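Side-chain contact in ORF99 (Acidianus Filamentous Virus 1, PDB 3DF6), which is of unknown function but may, like the anti-CRISPR protein AcrID1, help the archaeal virus counter host defence: residues Leu33-Leu36 / Glu37-Leu41. The protein carries 2 engineered substitutions. Sequence-based numbering, arbitrary orientation.
Sequences LDEL and EFEEL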
ATOM      1  N   LEU C  33       8.241  -9.037  12.035  1.00 14.33           N
ATOM      2  CA  LEU C  33       8.033 -10.289  11.335  1.00 14.66           C
ATOM      3  C   LEU C  33       9.005 -11.370  11.767  1.00 15.51           C
ATOM      4  O   LEU C  33      10.210 -11.119  11.874  1.00 15.71           O
ATOM      5  CB  LEU C  33       8.233 -10.100   9.831  1.00 14.83           C
ATOM      6  CG  LEU C  33       7.082  -9.583   8.960  1.00 14.80           C
ATOM      7  CD1 LEU C  33       6.626  -8.195   9.402  1.00 14.81           C
ATOM      8  CD2 LEU C  33       7.536  -9.564   7.512  1.00 13.38           C
ATOM      9  N   ASP C  34       8.450 -12.570  11.974  1.00 15.68           N
ATOM     10  CA  ASP C  34       9.215 -13.813  12.094  1.00 16.83           C
ATOM     11  C   ASP C  34      10.003 -14.040  10.784  1.00 17.03           C
ATOM     12  O   ASP C  34       9.595 -13.563   9.727  1.00 16.39           O
ATOM     13  CB  ASP C  34       8.204 -14.947  12.334  1.00 17.20           C
ATOM     14  CG  ASP C  34       8.822 -16.332  12.349  0.70 19.37           C
ATOM     15  OD1 ASP C  34      10.064 -16.484  12.369  0.70 23.61           O
ATOM     16  OD2 ASP C  34       8.034 -17.300  12.362  0.70 22.03           O
ATOM     17  N   GLU C  35      11.124 -14.757  10.859  1.00 16.24           N
ATOM     18  CA  GLU C  35      11.923 -15.042   9.670  1.00 16.74           C
ATOM     19  C   GLU C  35      11.089 -15.661   8.551  1.00 16.01           C
ATOM     20  O   GLU C  35      11.234 -15.285   7.387  1.00 14.24           O
ATOM     21  CB  GLU C  35      13.093 -15.975   9.992  1.00 17.50           C
ATOM     22  CG  GLU C  35      14.058 -16.146   8.801  1.00 20.48           C
ATOM     23  CD  GLU C  35      15.210 -17.060   9.107  1.00 27.37           C
ATOM     24  OE1 GLU C  35      15.304 -17.555  10.246  1.00 28.59           O
ATOM     25  OE2 GLU C  35      16.021 -17.313   8.197  1.00 33.17           O
ATOM     26  N   LEU C  36      10.227 -16.614   8.918  1.00 14.91           N
ATOM     27  CA  LEU C  36       9.322 -17.265   7.964  1.00 15.19           C
ATOM     28  C   LEU C  36       8.426 -16.277   7.245  1.00 14.76           C
ATOM     29  O   LEU C  36       8.218 -16.404   6.035  1.00 14.64           O
ATOM     30  CB  LEU C  36       8.458 -18.335   8.647  1.00 15.57           C
ATOM     31  CG  LEU C  36       9.236 -19.569   9.094  1.00 15.84           C
ATOM     32  CD1 LEU C  36       8.444 -20.381  10.128  1.00 17.85           C
ATOM     33  CD2 LEU C  36       9.662 -20.439   7.906  1.00 16.28           C
ATOM     34  N   GLU C  37       7.887 -15.314   7.996  1.00 14.50           N
ATOM     35  CA  GLU C  37       7.058 -14.278   7.401  0.50 14.65           C
ATOM     36  C   GLU C  37       7.903 -13.385   6.471  1.00 14.49           C
ATOM     37  O   GLU C  37       7.467 -13.071   5.343  1.00 14.48           O
ATOM     38  CB  GLU C  37       6.314 -13.461   8.484  0.50 14.55           C
ATOM     39  CG  GLU C  37       5.572 -14.347   9.565  0.50 16.27           C
ATOM     40  CD  GLU C  37       4.835 -13.501  10.613  0.50 16.18           C
ATOM     41  OE1 GLU C  37       5.456 -12.562  11.189  0.50 17.21           O
ATOM     42  OE2 GLU C  37       3.623 -13.775  10.868  0.50 19.27           O
ATOM     43  N   PHE C  38       9.088 -12.983   6.935  1.00 14.24           N
ATOM     44  CA  PHE C  38       9.989 -12.131   6.147  1.00 14.71           C
ATOM     45  C   PHE C  38      10.381 -12.788   4.817  1.00 14.37           C
ATOM     46  O   PHE C  38      10.379 -12.136   3.777  1.00 13.98           O
ATOM     47  CB  PHE C  38      11.213 -11.734   6.984  1.00 15.39           C
ATOM     48  CG  PHE C  38      12.067 -10.639   6.366  1.00 16.45           C
ATOM     49  CD1 PHE C  38      11.666  -9.316   6.409  1.00 20.00           C
ATOM     50  CD2 PHE C  38      13.301 -10.943   5.799  1.00 21.66           C
ATOM     51  CE1 PHE C  38      12.452  -8.300   5.841  1.00 22.04           C
ATOM     52  CE2 PHE C  38      14.109  -9.935   5.237  1.00 23.09           C
ATOM     53  CZ  PHE C  38      13.662  -8.602   5.256  1.00 21.12           C
ATOM     54  N   GLU C  39      10.685 -14.079   4.864  1.00 14.62           N
ATOM     55  CA  GLU C  39      11.023 -14.876   3.685  1.00 15.43           C
ATOM     56  C   GLU C  39       9.859 -15.028   2.708  1.00 16.69           C
ATOM     57  O   GLU C  39      10.025 -14.939   1.477  1.00 16.79           O
ATOM     58  CB  GLU C  39      11.585 -16.239   4.128  1.00 15.74           C
ATOM     59  CG  GLU C  39      12.983 -16.083   4.673  1.00 15.24           C
ATOM     60  CD  GLU C  39      13.567 -17.348   5.245  1.00 19.17           C
ATOM     61  OE1 GLU C  39      12.866 -18.390   5.285  1.00 18.28           O
ATOM     62  OE2 GLU C  39      14.750 -17.284   5.661  1.00 19.79           O
ATOM     63  N   GLU C  40       8.686 -15.232   3.271  1.00 17.52           N
ATOM     64  CA  GLU C  40       7.444 -15.247   2.522  1.00 19.17           C
ATOM     65  C   GLU C  40       7.190 -13.909   1.822  1.00 18.86           C
ATOM     66  O   GLU C  40       6.745 -13.892   0.680  1.00 18.45           O
ATOM     67  CB  GLU C  40       6.289 -15.612   3.465  0.80 19.54           C
ATOM     68  CG  GLU C  40       4.970 -15.868   2.792  0.80 24.57           C
ATOM     69  CD  GLU C  40       5.001 -16.988   1.770  0.80 30.67           C
ATOM     70  OE1 GLU C  40       5.726 -17.995   1.980  0.80 31.84           O
ATOM     71  OE2 GLU C  40       4.268 -16.856   0.758  0.80 33.22           O
ATOM     72  N   LEU C  41       7.490 -12.804   2.507  1.00 18.96           N
ATOM     73  CA  LEU C  41       7.313 -11.448   1.978  1.00 19.03           C
ATOM     74  C   LEU C  41       8.125 -11.195   0.693  1.00 20.21           C
ATOM     75  O   LEU C  41       7.616 -10.638  -0.287  1.00 20.47           O
ATOM     76  CB  LEU C  41       7.728 -10.417   3.037  1.00 18.19           C
ATOM     77  CG  LEU C  41       7.545  -8.914   2.737  1.00 18.55           C
ATOM     78  CD1 LEU C  41       6.059  -8.553   2.682  1.00 15.03           C
ATOM     79  CD2 LEU C  41       8.252  -8.054   3.783  1.00 16.88           C
TER
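Glu37 reaches back along the start of the helix to Asp34, and the two residues form a capping box. In the conformer described, one of two modelled, the Glu37 carboxylate presents the anti side of OE1 to the amide of Asp34, with Asp34 N 3.1 Å from Glu37 OE1 and the donor 28° out of the carboxylate plane. With Glu37 CG beside its own backbone N (chi1 -49°) and the chain extended beyond it, the acid is carried back over this amide. The Asp34 side chain in turn accepts a weak capping bond from Leu36 N, which lies 3.5 Å from Asp34 OD1. Asp34 thus serves as N-cap, and its carbonyl begins the helical bonding, with Phe38 N 2.9 Å from Asp34 O. On the other flank of the turn, Glu35 and Glu39 bring their carboxylates together, planes 74° apart, with Glu35 OE2 only 2.8 Å from Glu39 OE2. So close an approach of two acids would probably favour protonation of one of them. Leu33 turns inward beneath the helix: its CD2 comes to the rim of the Phe38 ring, near the ring plane, 4.3 Å from Phe38 CD1, and CD2 also meets Leu41 CD2 at 4.1 Å. The capped turn joins strand 25-34, outermost in this chain's sheet, to helix 35-42. Phe38 stacks on Tyr85 and meets Tyr77 edge-to-face over the antiparallel sheet, Leu41 touches Ile90 of strand 84-96 and Val14 of helix 3-18, and His7 of that helix adds a weak hydrogen bond to Glu37 OE1.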